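Local coordinates for protein 6-phosphogluconolactonase (Leishmania braziliensis, PDB 3CSS) that probably hydrolyses 6-phospho-D-glucono-1,5-lactone to 6-phospho-D-gluconate, the second step of the oxidative pentose phosphate pathway, at residues 48-51 against 52-56; 121-124 against 125-129; 131-134 against 135-139; 190-193 against 194-197. All coordinates share one frame; numbering follows the deposited sequence.

Interaction 1: residues 48-51 against 52-56. With PO4 (phosphate ion), chain B.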
ATOM      1  N   THR A  48       9.758  -2.468   5.764  1.00 26.19           N
ATOM      2  CA  THR A  48       9.457  -1.374   6.695  1.00 24.61           C
ATOM      3  C   THR A  48       8.259  -1.639   7.649  1.00 23.22           C
ATOM      4  O   THR A  48       8.402  -1.451   8.842  1.00 24.06           O
ATOM      5  CB  THR A  48       9.247  -0.060   5.931  1.00 24.62           C
ATOM      6  OG1 THR A  48      10.375   0.168   5.068  1.00 26.47           O
ATOM      7  CG2 THR A  48       9.082   1.115   6.912  1.00 23.44           C
ATOM      8  N   PRO A  49       7.108  -2.104   7.133  1.00 20.53           N
ATOM      9  CA  PRO A  49       5.902  -2.345   7.967  1.00 19.20           C
ATOM     10  C   PRO A  49       5.884  -3.670   8.751  1.00 19.16           C
ATOM     11  O   PRO A  49       4.973  -3.913   9.542  1.00 18.94           O
ATOM     12  CB  PRO A  49       4.785  -2.365   6.929  1.00 19.19           C
ATOM     13  CG  PRO A  49       5.447  -2.995   5.757  1.00 21.24           C
ATOM     14  CD  PRO A  49       6.821  -2.411   5.711  1.00 21.60           C
ATOM     15  N   LYS A  50       6.898  -4.517   8.556  1.00 19.79           N
ATOM     16  CA  LYS A  50       6.951  -5.770   9.286  1.00 19.89           C
ATOM     17  C   LYS A  50       6.834  -5.547  10.807  1.00 19.95           C
ATOM     18  O   LYS A  50       6.097  -6.262  11.487  1.00 20.92           O
ATOM     19  CB  LYS A  50       8.247  -6.503   8.950  1.00 19.99           C
ATOM     20  CG  LYS A  50       8.377  -7.861   9.632  1.00 21.48           C
ATOM     21  CD  LYS A  50       9.621  -8.602   9.196  1.00 22.92           C
ATOM     22  CE  LYS A  50      10.883  -7.966   9.678  1.00 26.80           C
ATOM     23  NZ  LYS A  50      12.031  -8.946   9.581  1.00 28.52           N
ATOM     24  N   ARG A  51       7.565  -4.575  11.335  1.00 19.95           N
ATOM     25  CA  ARG A  51       7.511  -4.373  12.771  0.50 20.20           C
ATOM     26  C   ARG A  51       6.144  -3.860  13.236  1.00 19.79           C
ATOM     27  O   ARG A  51       5.672  -4.317  14.271  1.00 19.99           O
ATOM     28  CB  ARG A  51       8.671  -3.537  13.264  0.50 20.67           C
ATOM     29  CG  ARG A  51       9.938  -4.339  13.228  0.50 20.55           C
ATOM     30  CD  ARG A  51      11.106  -3.442  13.098  0.50 22.16           C
ATOM     31  NE  ARG A  51      11.096  -2.472  14.178  0.50 22.78           N
ATOM     32  CZ  ARG A  51      12.170  -1.811  14.568  0.50 23.02           C
ATOM     33  NH1 ARG A  51      13.317  -2.021  13.943  0.50 22.76           N
ATOM     34  NH2 ARG A  51      12.089  -0.954  15.568  0.50 22.61           N
ATOM     35  N   LEU A  52       5.480  -3.014  12.445  1.00 19.41           N
ATOM     36  CA  LEU A  52       4.098  -2.627  12.732  1.00 18.67           C
ATOM     37  C   LEU A  52       3.190  -3.848  12.862  1.00 18.29           C
ATOM     38  O   LEU A  52       2.421  -3.975  13.823  1.00 18.72           O
ATOM     39  CB  LEU A  52       3.567  -1.710  11.639  1.00 18.56           C
ATOM     40  CG  LEU A  52       2.077  -1.386  11.657  1.00 19.75           C
ATOM     41  CD1 LEU A  52       1.670  -0.663  12.947  1.00 19.66           C
ATOM     42  CD2 LEU A  52       1.720  -0.566  10.413  1.00 19.85           C
ATOM     43  N   TYR A  53       3.267  -4.740  11.888  1.00 18.72           N
ATOM     44  CA  TYR A  53       2.453  -5.941  11.888  1.00 18.92           C
ATOM     45  C   TYR A  53       2.705  -6.806  13.133  1.00 19.38           C
ATOM     46  O   TYR A  53       1.757  -7.308  13.750  1.00 19.98           O
ATOM     47  CB  TYR A  53       2.637  -6.729  10.591  1.00 18.73           C
ATOM     48  CG  TYR A  53       2.361  -5.928   9.327  1.00 17.91           C
ATOM     49  CD1 TYR A  53       1.583  -4.747   9.347  1.00 20.01           C
ATOM     50  CD2 TYR A  53       2.856  -6.354   8.110  1.00 18.71           C
ATOM     51  CE1 TYR A  53       1.347  -4.023   8.201  1.00 20.66           C
ATOM     52  CE2 TYR A  53       2.614  -5.620   6.936  1.00 18.52           C
ATOM     53  CZ  TYR A  53       1.872  -4.456   6.989  1.00 18.28           C
ATOM     54  OH  TYR A  53       1.646  -3.717   5.838  1.00 20.53           O
ATOM     55  N   GLU A  54       3.972  -6.947  13.510  1.00 19.20           N
ATOM     56  CA  GLU A  54       4.340  -7.691  14.706  1.00 20.29           C
ATOM     57  C   GLU A  54       3.725  -7.053  15.950  1.00 20.39           C
ATOM     58  O   GLU A  54       3.228  -7.748  16.847  1.00 20.75           O
ATOM     59  CB  GLU A  54       5.868  -7.784  14.812  1.00 19.99           C
ATOM     60  CG  GLU A  54       6.482  -8.654  13.722  1.00 21.08           C
ATOM     61  CD  GLU A  54       7.977  -8.720  13.785  1.00 23.68           C
ATOM     62  OE1 GLU A  54       8.563  -8.038  14.648  1.00 22.28           O
ATOM     63  OE2 GLU A  54       8.557  -9.470  12.982  1.00 23.96           O
ATOM     64  N   GLU A  55       3.757  -5.727  16.000  1.00 20.98           N
ATOM     65  CA  GLU A  55       3.199  -5.003  17.139  0.50 21.33           C
ATOM     66  C   GLU A  55       1.678  -5.168  17.200  1.00 21.38           C
ATOM     67  O   GLU A  55       1.125  -5.400  18.269  1.00 21.48           O
ATOM     68  CB  GLU A  55       3.576  -3.529  17.101  0.50 21.84           C
ATOM     69  CG  GLU A  55       3.146  -2.774  18.347  0.50 23.21           C
ATOM     70  CD  GLU A  55       3.908  -1.506  18.523  0.50 26.60           C
ATOM     71  OE1 GLU A  55       4.801  -1.240  17.682  0.50 29.24           O
ATOM     72  OE2 GLU A  55       3.624  -0.782  19.501  0.50 28.08           O
ATOM     73  N   LEU A  56       0.997  -5.056  16.061  1.00 21.44           N
ATOM     74  CA  LEU A  56      -0.440  -5.359  16.015  1.00 21.69           C
ATOM     75  C   LEU A  56      -0.741  -6.786  16.495  1.00 21.78           C
ATOM     76  O   LEU A  56      -1.721  -7.036  17.215  1.00 21.80           O
ATOM     77  CB  LEU A  56      -0.973  -5.189  14.597  1.00 21.70           C
ATOM     78  CG  LEU A  56      -1.006  -3.757  14.061  1.00 21.79           C
ATOM     79  CD1 LEU A  56      -1.308  -3.782  12.543  1.00 22.41           C
ATOM     80  CD2 LEU A  56      -2.026  -2.875  14.821  1.00 22.95           C
TER
HETATM   81  P   PO4 B 301      11.887  -9.029  13.967  0.70 34.73           P
HETATM   82  O1  PO4 B 301      12.198 -10.393  14.548  0.70 32.35           O
HETATM   83  O2  PO4 B 301      11.001  -8.325  14.951  0.70 33.03           O
HETATM   84  O3  PO4 B 301      11.110  -9.220  12.676  0.70 34.27           O
HETATM   85  O4  PO4 B 301      13.115  -8.222  13.681  0.70 32.34           O
HETATM   86  O   HOH W   1       6.943  -1.329  10.774  1.00 28.68           O
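Pro49 and Tyr53 meet one helical turn apart, where the loop after strand 39-43 runs into helix 50-59. Tyr53 N donates to Pro49 O at 3.0 Å. The same oxygen lies over one face of the tyrosine ring, off-centre toward the rim, with Tyr53 CG 3.3 Å from Pro49 O. With CG beside its own backbone N (chi1 -56°), the ring leans back along the proline, and Pro49 CB reaches Tyr53 CZ at 3.6 Å. The phenol oxygen of Tyr53 is satisfied farther off, by a hydrogen bond with Ser44 O.

The next two helical bonds follow in order: Glu54 N to Lys50 O, then Glu55 N to Arg51 O at 2.9 Å. Leu52 N donates to a water at 2.8 Å; the same water is modelled implausibly close to Thr48 O, so that half of the bridge is doubtful.

On the outer side, Lys50 and Glu54 run alongside each other toward a phosphate ion, probably from the crystallisation liquor. Lys50 NZ gives phosphate O3 a weak bond of 3.2 Å. Glu54 meets the ion with both carboxylate oxygens, OE1 2.5 Å from phosphate O2 and OE2 2.6 Å from phosphate O3; oxygens this close suggest that an acid group probably holds a proton.

In this Rossmann-like fold the helix packs on the central sheet through Leu52 and Tyr53, which touch Leu160 of strand 158-162. In the conformers given, Arg51 and Glu55 touch helix 14-30, while helix 87-96 meets Lys50, Tyr53 and Glu54.

Interaction 2: residues 121-124 against 125-129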
ATOM      1  N   GLY A 121       7.899 -10.803 -20.994  1.00 31.87           N
ATOM      2  CA  GLY A 121       6.875 -11.837 -21.204  1.00 31.73           C
ATOM      3  C   GLY A 121       5.822 -11.984 -20.119  1.00 31.30           C
ATOM      4  O   GLY A 121       4.812 -12.663 -20.330  1.00 30.94           O
ATOM      5  N   GLY A 122       6.050 -11.351 -18.967  1.00 30.90           N
ATOM      6  CA  GLY A 122       5.165 -11.501 -17.805  1.00 30.78           C
ATOM      7  C   GLY A 122       3.896 -10.665 -17.807  1.00 30.35           C
ATOM      8  O   GLY A 122       3.031 -10.845 -16.940  1.00 30.92           O
ATOM      9  N   LEU A 123       3.777  -9.744 -18.760  1.00 29.62           N
ATOM     10  CA  LEU A 123       2.687  -8.769 -18.751  1.00 28.95           C
ATOM     11  C   LEU A 123       1.297  -9.405 -18.740  1.00 28.65           C
ATOM     12  O   LEU A 123       0.448  -9.001 -17.955  1.00 27.56           O
ATOM     13  CB  LEU A 123       2.812  -7.815 -19.945  1.00 29.14           C
ATOM     14  CG  LEU A 123       1.677  -6.802 -20.122  1.00 28.85           C
ATOM     15  CD1 LEU A 123       1.581  -5.849 -18.932  1.00 26.67           C
ATOM     16  CD2 LEU A 123       1.866  -6.040 -21.425  1.00 29.15           C
ATOM     17  N   ASP A 124       1.054 -10.384 -19.619  1.00 28.53           N
ATOM     18  CA  ASP A 124      -0.298 -10.963 -19.779  1.00 28.93           C
ATOM     19  C   ASP A 124      -0.787 -11.725 -18.543  1.00 28.46           C
ATOM     20  O   ASP A 124      -1.970 -11.626 -18.146  1.00 28.64           O
ATOM     21  CB  ASP A 124      -0.352 -11.917 -20.975  1.00 29.20           C
ATOM     22  CG  ASP A 124      -0.294 -11.204 -22.314  1.00 31.01           C
ATOM     23  OD1 ASP A 124      -0.264  -9.956 -22.356  1.00 33.99           O
ATOM     24  OD2 ASP A 124      -0.280 -11.921 -23.339  1.00 33.72           O
ATOM     25  N   GLY A 125       0.148 -12.463 -17.937  1.00 28.26           N
ATOM     26  CA  GLY A 125      -0.081 -13.149 -16.672  1.00 27.99           C
ATOM     27  C   GLY A 125      -0.335 -12.202 -15.512  1.00 27.39           C
ATOM     28  O   GLY A 125      -1.191 -12.474 -14.672  1.00 27.60           O
ATOM     29  N   ALA A 126       0.420 -11.104 -15.447  1.00 27.14           N
ATOM     30  CA  ALA A 126       0.196 -10.072 -14.439  1.00 26.79           C
ATOM     31  C   ALA A 126      -1.217  -9.475 -14.553  1.00 26.16           C
ATOM     32  O   ALA A 126      -1.910  -9.330 -13.555  1.00 26.38           O
ATOM     33  CB  ALA A 126       1.288  -8.964 -14.538  1.00 26.26           C
ATOM     34  N   TRP A 127      -1.640  -9.125 -15.762  1.00 26.48           N
ATOM     35  CA  TRP A 127      -3.005  -8.633 -15.979  1.00 25.98           C
ATOM     36  C   TRP A 127      -4.067  -9.643 -15.571  1.00 26.06           C
ATOM     37  O   TRP A 127      -5.088  -9.260 -15.014  1.00 25.86           O
ATOM     38  CB  TRP A 127      -3.229  -8.221 -17.434  1.00 25.85           C
ATOM     39  CG  TRP A 127      -2.878  -6.780 -17.743  1.00 25.11           C
ATOM     40  CD1 TRP A 127      -2.008  -6.338 -18.689  1.00 25.58           C
ATOM     41  CD2 TRP A 127      -3.407  -5.605 -17.106  1.00 25.25           C
ATOM     42  NE1 TRP A 127      -1.956  -4.962 -18.685  1.00 26.29           N
ATOM     43  CE2 TRP A 127      -2.799  -4.486 -17.718  1.00 26.22           C
ATOM     44  CE3 TRP A 127      -4.330  -5.386 -16.073  1.00 24.78           C
ATOM     45  CZ2 TRP A 127      -3.092  -3.182 -17.344  1.00 24.85           C
ATOM     46  CZ3 TRP A 127      -4.615  -4.087 -15.702  1.00 24.69           C
ATOM     47  CH2 TRP A 127      -3.995  -3.002 -16.329  1.00 24.81           C
ATOM     48  N   ALA A 128      -3.836 -10.919 -15.857  1.00 26.46           N
ATOM     49  CA  ALA A 128      -4.784 -11.957 -15.476  1.00 26.24           C
ATOM     50  C   ALA A 128      -4.989 -11.961 -13.954  1.00 26.51           C
ATOM     51  O   ALA A 128      -6.126 -12.019 -13.479  1.00 26.76           O
ATOM     52  CB  ALA A 128      -4.308 -13.313 -15.971  1.00 26.49           C
ATOM     53  N   VAL A 129      -3.887 -11.876 -13.202  1.00 26.01           N
ATOM     54  CA  VAL A 129      -3.948 -11.796 -11.730  1.00 26.10           C
ATOM     55  C   VAL A 129      -4.619 -10.488 -11.260  1.00 26.32           C
ATOM     56  O   VAL A 129      -5.481 -10.522 -10.386  1.00 26.31           O
ATOM     57  CB  VAL A 129      -2.543 -11.941 -11.086  1.00 26.28           C
ATOM     58  CG1 VAL A 129      -2.610 -11.737  -9.574  1.00 25.08           C
ATOM     59  CG2 VAL A 129      -1.939 -13.298 -11.423  1.00 25.33           C
TER
HETATM   60  O   HOH W   2       2.581 -13.598 -19.188  1.00 34.85           O
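Leu123 and Trp127 stand one turn apart at the N-terminal end of helix 123-140, which packs against the edge strand 186-189 of the central sheet in a Rossmann-like fold.

Backbone hydrogen bonds of the i to i+4 kind carry this turn. Ala126 N donates to Gly122 O, Trp127 N to Leu123 O, and Ala128 N to Asp124 O, all close to 3.0 Å.

Water extends the pattern by one step toward the N-terminal end. Gly125 N donates to a water at 3.0 Å, and that water donates in turn to Gly121 O at 2.7 Å, bridging two backbone groups whose residues are four apart. Gly121 N is hydrogen-bonded to Asp118 OD1, in the loop that leads into the helix.

Apolar contact falls mainly to the leucine and the indole, which run side by side in the same direction. Val188 touches Leu123, Ala126 and Trp127, placing this face of the helix on the edge strand; the indole also meets the ring of His184, their planes about 55° apart. On another side, Ala128 and Val129 reach helix 110-113.

The leucine approaches the pyrrole part of the indole obliquely, a position reached with its CG turned opposite the main-chain N (chi1 176°): Leu123 CD1 lies 3.6 Å from Trp127 CD1 and 3.7 Å from Trp127 NE1.

Interaction 3: residues 131-134 against 135-139. Unlike the reference sequence in segment 135-139: Val135 (reference Ala).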
ATOM      1  N   GLN A 131      -6.818  -8.637 -12.821  1.00 27.58           N
ATOM      2  CA  GLN A 131      -8.244  -8.650 -13.147  1.00 28.08           C
ATOM      3  C   GLN A 131      -9.062  -9.491 -12.167  1.00 27.75           C
ATOM      4  O   GLN A 131     -10.129  -9.072 -11.717  1.00 27.35           O
ATOM      5  CB  GLN A 131      -8.431  -9.128 -14.575  1.00 28.60           C
ATOM      6  CG  GLN A 131      -7.937  -8.106 -15.587  1.00 30.46           C
ATOM      7  CD  GLN A 131      -8.983  -7.053 -15.918  1.00 32.85           C
ATOM      8  OE1 GLN A 131      -8.912  -5.903 -15.446  1.00 33.30           O
ATOM      9  NE2 GLN A 131      -9.952  -7.433 -16.752  1.00 30.35           N
ATOM     10  N   ASP A 132      -8.537 -10.656 -11.804  1.00 27.35           N
ATOM     11  CA  ASP A 132      -9.188 -11.515 -10.816  1.00 27.58           C
ATOM     12  C   ASP A 132      -9.238 -10.842  -9.434  1.00 26.62           C
ATOM     13  O   ASP A 132     -10.237 -10.958  -8.710  1.00 26.51           O
ATOM     14  CB  ASP A 132      -8.476 -12.872 -10.725  1.00 27.91           C
ATOM     15  CG  ASP A 132      -8.853 -13.829 -11.867  1.00 32.05           C
ATOM     16  OD1 ASP A 132      -9.756 -13.516 -12.694  1.00 36.29           O
ATOM     17  OD2 ASP A 132      -8.241 -14.926 -11.925  1.00 36.04           O
ATOM     18  N   TYR A 133      -8.166 -10.145  -9.075  1.00 25.92           N
ATOM     19  CA  TYR A 133      -8.103  -9.464  -7.784  1.00 25.31           C
ATOM     20  C   TYR A 133      -9.075  -8.280  -7.756  1.00 25.08           C
ATOM     21  O   TYR A 133      -9.764  -8.058  -6.777  1.00 24.76           O
ATOM     22  CB  TYR A 133      -6.658  -9.025  -7.489  1.00 25.75           C
ATOM     23  CG  TYR A 133      -6.418  -8.403  -6.137  1.00 25.25           C
ATOM     24  CD1 TYR A 133      -7.065  -8.859  -4.990  1.00 24.74           C
ATOM     25  CD2 TYR A 133      -5.491  -7.381  -5.995  1.00 25.24           C
ATOM     26  CE1 TYR A 133      -6.828  -8.277  -3.750  1.00 26.57           C
ATOM     27  CE2 TYR A 133      -5.219  -6.824  -4.754  1.00 26.55           C
ATOM     28  CZ  TYR A 133      -5.895  -7.257  -3.640  1.00 25.60           C
ATOM     29  OH  TYR A 133      -5.620  -6.651  -2.428  1.00 28.19           O
ATOM     30  N   GLU A 134      -9.138  -7.531  -8.851  1.00 25.89           N
ATOM     31  CA  GLU A 134     -10.097  -6.434  -8.985  1.00 26.08           C
ATOM     32  C   GLU A 134     -11.553  -6.885  -8.803  1.00 25.85           C
ATOM     33  O   GLU A 134     -12.330  -6.247  -8.104  1.00 25.65           O
ATOM     34  CB  GLU A 134      -9.923  -5.751 -10.337  1.00 26.27           C
ATOM     35  CG  GLU A 134     -11.003  -4.752 -10.638  1.00 26.53           C
ATOM     36  CD  GLU A 134     -10.658  -3.839 -11.797  1.00 29.05           C
ATOM     37  OE1 GLU A 134      -9.489  -3.415 -11.917  1.00 30.90           O
ATOM     38  OE2 GLU A 134     -11.581  -3.568 -12.602  1.00 31.47           O
ATOM     39  N   VAL A 135     -11.911  -7.983  -9.457  1.00 26.00           N
ATOM     40  CA  VAL A 135     -13.231  -8.592  -9.296  1.00 25.80           C
ATOM     41  C   VAL A 135     -13.507  -8.898  -7.822  1.00 25.84           C
ATOM     42  O   VAL A 135     -14.588  -8.582  -7.294  1.00 25.39           O
ATOM     43  CB  VAL A 135     -13.353  -9.882 -10.143  1.00 26.28           C
ATOM     44  CG1 VAL A 135     -14.638 -10.619  -9.797  1.00 25.53           C
ATOM     45  CG2 VAL A 135     -13.299  -9.553 -11.639  1.00 26.71           C
ATOM     46  N   LYS A 136     -12.517  -9.491  -7.157  1.00 25.57           N
ATOM     47  CA  LYS A 136     -12.650  -9.836  -5.747  1.00 25.69           C
ATOM     48  C   LYS A 136     -12.855  -8.588  -4.890  1.00 24.96           C
ATOM     49  O   LYS A 136     -13.717  -8.571  -4.017  1.00 24.82           O
ATOM     50  CB  LYS A 136     -11.430 -10.638  -5.270  1.00 26.54           C
ATOM     51  CG  LYS A 136     -11.747 -11.698  -4.295  1.00 29.23           C
ATOM     52  CD  LYS A 136     -10.508 -12.386  -3.771  1.00 31.48           C
ATOM     53  CE  LYS A 136     -10.148 -13.632  -4.555  1.00 33.24           C
ATOM     54  NZ  LYS A 136      -9.136 -14.424  -3.816  1.00 33.33           N
ATOM     55  N   LEU A 137     -12.070  -7.537  -5.149  1.00 24.14           N
ATOM     56  CA  LEU A 137     -12.174  -6.290  -4.381  1.00 24.04           C
ATOM     57  C   LEU A 137     -13.553  -5.641  -4.575  1.00 24.73           C
ATOM     58  O   LEU A 137     -14.193  -5.220  -3.618  1.00 25.67           O
ATOM     59  CB  LEU A 137     -11.056  -5.312  -4.771  1.00 23.88           C
ATOM     60  CG  LEU A 137      -9.623  -5.727  -4.376  1.00 23.10           C
ATOM     61  CD1 LEU A 137      -8.607  -4.720  -4.950  1.00 25.05           C
ATOM     62  CD2 LEU A 137      -9.459  -5.900  -2.823  1.00 22.76           C
ATOM     63  N   LEU A 138     -14.011  -5.603  -5.818  1.00 25.08           N
ATOM     64  CA  LEU A 138     -15.287  -4.960  -6.139  1.00 25.83           C
ATOM     65  C   LEU A 138     -16.463  -5.734  -5.535  1.00 26.99           C
ATOM     66  O   LEU A 138     -17.523  -5.158  -5.280  1.00 28.33           O
ATOM     67  CB  LEU A 138     -15.436  -4.822  -7.643  1.00 25.92           C
ATOM     68  CG  LEU A 138     -14.541  -3.784  -8.322  1.00 25.66           C
ATOM     69  CD1 LEU A 138     -14.573  -3.959  -9.832  1.00 26.66           C
ATOM     70  CD2 LEU A 138     -14.926  -2.365  -7.940  1.00 26.11           C
ATOM     71  N   ASN A 139     -16.263  -7.030  -5.304  1.00 27.27           N
ATOM     72  CA  ASN A 139     -17.295  -7.908  -4.722  1.00 28.44           C
ATOM     73  C   ASN A 139     -17.307  -7.912  -3.189  1.00 28.30           C
ATOM     74  O   ASN A 139     -18.348  -8.140  -2.582  1.00 28.92           O
ATOM     75  CB  ASN A 139     -17.067  -9.346  -5.197  1.00 28.87           C
ATOM     76  CG  ASN A 139     -17.591  -9.605  -6.605  1.00 33.20           C
ATOM     77  OD1 ASN A 139     -18.344  -8.808  -7.184  1.00 38.37           O
ATOM     78  ND2 ASN A 139     -17.239 -10.774  -7.143  1.00 38.92           N
TER
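Leu137 lies over the ring of Tyr133, and this is the tight half of the turn. Leu137 CD1 sits above the ring centre in a CH-pi contact, 4.0 Å from the Tyr133 centroid and 12° off the normal. The second methyl goes to the rim, Leu137 CD2 being 3.7 Å from Tyr133 CE1. Tyr133 leaves its backbone with CG opposite the N (chi1 -175°), which swings the ring forward along the helix beneath the leucine, whose own CG folds back beside its N. Leu137 N donates to Tyr133 O at 2.9 Å, joining the same two residues through the backbone. Both side chains are buried against Ile72 of strand 69-77 and Val186 of strand 186-189, and Tyr133 OH is bonded to Leu73 O. Glu134 OE1 is also gripped at this edge strand, accepting from the backbone N of both Val185 and Val186.

This is the later part of helix 123-140, an amphipathic helix laid on the central sheet of the Rossmann-like fold. Its i to i+4 bonds continue round the cylinder from Val135 N to Gln131 O, Lys136 N to Asp132 O and Leu138 N to Glu134 O.

On the looser side, Glu134 and Leu138 run side by side, touching through Glu134 CG and Leu138 CD1 at 3.7 Å. Gln131, Asp132 and Val135 are exposed; Val135 is an alanine in the reference sequence.

Interaction 4: residues 190-193 against 194-197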
ATOM      1  N   PHE A 190       6.355  -3.823 -13.609  1.00 16.43           N
ATOM      2  CA  PHE A 190       7.631  -4.468 -13.307  1.00 16.59           C
ATOM      3  C   PHE A 190       8.494  -3.415 -12.581  1.00 16.26           C
ATOM      4  O   PHE A 190       8.419  -2.207 -12.883  1.00 16.87           O
ATOM      5  CB  PHE A 190       8.324  -4.948 -14.601  1.00 16.47           C
ATOM      6  CG  PHE A 190       9.382  -5.989 -14.364  1.00 16.48           C
ATOM      7  CD1 PHE A 190       9.015  -7.323 -14.234  1.00 16.54           C
ATOM      8  CD2 PHE A 190      10.725  -5.641 -14.240  1.00 17.26           C
ATOM      9  CE1 PHE A 190       9.955  -8.301 -14.001  1.00 17.06           C
ATOM     10  CE2 PHE A 190      11.685  -6.607 -14.000  1.00 17.43           C
ATOM     11  CZ  PHE A 190      11.297  -7.956 -13.899  1.00 18.10           C
ATOM     12  N   PRO A 191       9.292  -3.848 -11.597  1.00 16.15           N
ATOM     13  CA  PRO A 191      10.104  -2.863 -10.893  1.00 15.66           C
ATOM     14  C   PRO A 191      11.059  -2.079 -11.777  1.00 15.64           C
ATOM     15  O   PRO A 191      11.472  -2.537 -12.847  1.00 14.85           O
ATOM     16  CB  PRO A 191      10.892  -3.685  -9.858  1.00 15.35           C
ATOM     17  CG  PRO A 191      10.783  -5.089 -10.316  1.00 17.44           C
ATOM     18  CD  PRO A 191       9.477  -5.200 -11.048  1.00 16.59           C
ATOM     19  N   SER A 192      11.395  -0.884 -11.301  1.00 14.89           N
ATOM     20  CA  SER A 192      12.352  -0.014 -11.953  1.00 15.41           C
ATOM     21  C   SER A 192      13.763  -0.620 -11.792  1.00 15.74           C
ATOM     22  O   SER A 192      13.937  -1.576 -11.016  1.00 15.27           O
ATOM     23  CB  SER A 192      12.292   1.374 -11.328  1.00 15.23           C
ATOM     24  OG  SER A 192      12.817   1.368 -10.017  1.00 15.40           O
ATOM     25  N   PRO A 193      14.758  -0.098 -12.535  1.00 15.93           N
ATOM     26  CA  PRO A 193      16.087  -0.724 -12.543  1.00 16.32           C
ATOM     27  C   PRO A 193      16.766  -0.951 -11.187  1.00 15.77           C
ATOM     28  O   PRO A 193      17.435  -1.976 -11.002  1.00 16.50           O
ATOM     29  CB  PRO A 193      16.907   0.228 -13.403  1.00 16.81           C
ATOM     30  CG  PRO A 193      15.930   0.760 -14.380  1.00 16.75           C
ATOM     31  CD  PRO A 193      14.669   0.958 -13.564  1.00 16.53           C
ATOM     32  N   THR A 194      16.600  -0.016 -10.263  1.00 15.91           N
ATOM     33  CA  THR A 194      17.237  -0.122  -8.938  1.00 16.23           C
ATOM     34  C   THR A 194      16.494  -1.021  -7.942  1.00 17.00           C
ATOM     35  O   THR A 194      17.046  -1.340  -6.869  1.00 16.80           O
ATOM     36  CB  THR A 194      17.386   1.243  -8.288  1.00 16.11           C
ATOM     37  OG1 THR A 194      16.084   1.823  -8.084  1.00 15.85           O
ATOM     38  CG2 THR A 194      18.319   2.166  -9.146  1.00 17.51           C
ATOM     39  N   MET A 195      15.262  -1.415  -8.279  1.00 16.50           N
ATOM     40  CA  MET A 195      14.362  -2.045  -7.316  1.00 17.45           C
ATOM     41  C   MET A 195      14.236  -3.547  -7.501  1.00 18.28           C
ATOM     42  O   MET A 195      14.238  -4.057  -8.640  1.00 17.87           O
ATOM     43  CB  MET A 195      12.995  -1.392  -7.405  1.00 17.83           C
ATOM     44  CG  MET A 195      13.028   0.098  -7.060  1.00 18.18           C
ATOM     45  SD  MET A 195      13.138   0.388  -5.266  1.00 20.85           S
ATOM     46  CE  MET A 195      14.828   0.913  -5.057  1.00 20.45           C
ATOM     47  N   SER A 196      14.104  -4.237  -6.365  1.00 19.20           N
ATOM     48  CA  SER A 196      14.010  -5.699  -6.312  1.00 20.18           C
ATOM     49  C   SER A 196      12.893  -6.115  -5.353  1.00 20.34           C
ATOM     50  O   SER A 196      12.487  -5.336  -4.488  1.00 21.12           O
ATOM     51  CB  SER A 196      15.335  -6.270  -5.829  1.00 21.27           C
ATOM     52  OG  SER A 196      16.296  -6.125  -6.841  1.00 23.73           O
ATOM     53  N   PRO A 197      12.383  -7.355  -5.483  1.00 20.39           N
ATOM     54  CA  PRO A 197      12.729  -8.422  -6.410  1.00 20.28           C
ATOM     55  C   PRO A 197      12.279  -8.156  -7.847  1.00 20.04           C
ATOM     56  O   PRO A 197      11.284  -7.453  -8.059  1.00 19.07           O
ATOM     57  CB  PRO A 197      12.002  -9.649  -5.826  1.00 20.67           C
ATOM     58  CG  PRO A 197      10.943  -9.128  -4.991  1.00 20.80           C
ATOM     59  CD  PRO A 197      11.384  -7.790  -4.493  1.00 20.45           C
TER
HETATM   60  O   HOH W   3      15.097   3.002 -10.685  1.00 21.09           O
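The hydroxyls of Thr194 and Ser192 meet through a water. Thr194 OG1 and Ser192 OG are 3.8 Å apart, and the water spans them, donating to Ser192 OG at 2.9 Å and lying 3.0 Å from Thr194 OG1. Both oxygens sit between the backbone N and the carbonyl carbon of their own residue (chi1 70° for Ser192, 62° for Thr194), which turns them toward the same water.

Met195 closes the type I beta turn that begins at Ser192 and has Pro193 and Thr194 at its corners. Met195 N donates to Ser192 O at 3.0 Å; the bond is fairly straight at the hydrogen, but the donor stands above the carbonyl plane. The methionine chain then passes the serine, with Met195 CG 3.2 Å from Ser192 OG, while Met195 CB rests 4.0 Å from Pro191 CB. Lys198 NZ bonds both Met195 O and Pro193 O.

Past Ser196 the chain goes through a cis peptide to Pro197, whose carbonyl swings back to the earlier limb: Pro197 O is 3.3 Å from Pro191 CG and accepts from Arg201 NH2.

Between 190-193 and 194-197, then, one direct hydrogen bond and one bridging water join the two limbs. The Ser192 hydroxyl accepts from that water and also bonds Asp166 OD2, to which it probably donates, so its rotation should be set from both directions.

Overall arrangement
Interactions 2 and 3 are successive parts of helix 123-140, their centres about 15 Å apart, and both rest on strand 186-189, through Val188 and Val186 respectively. That strand leads into the loop of interaction 4, whose nearest atoms come within about 7 Å of interaction 2 without touching it; Trp200 meets both Leu123 and Phe190. Ser192 of interaction 4 bonds Asp166, part of the Asp-Gly-His sequence of this family, consistent with a place near the active site. Interaction 1 stands apart on helix 50-59, its centre about 23 Å from that of interaction 4, and its phosphate, probably from the crystallisation liquor, does not by itself mark the substrate pocket.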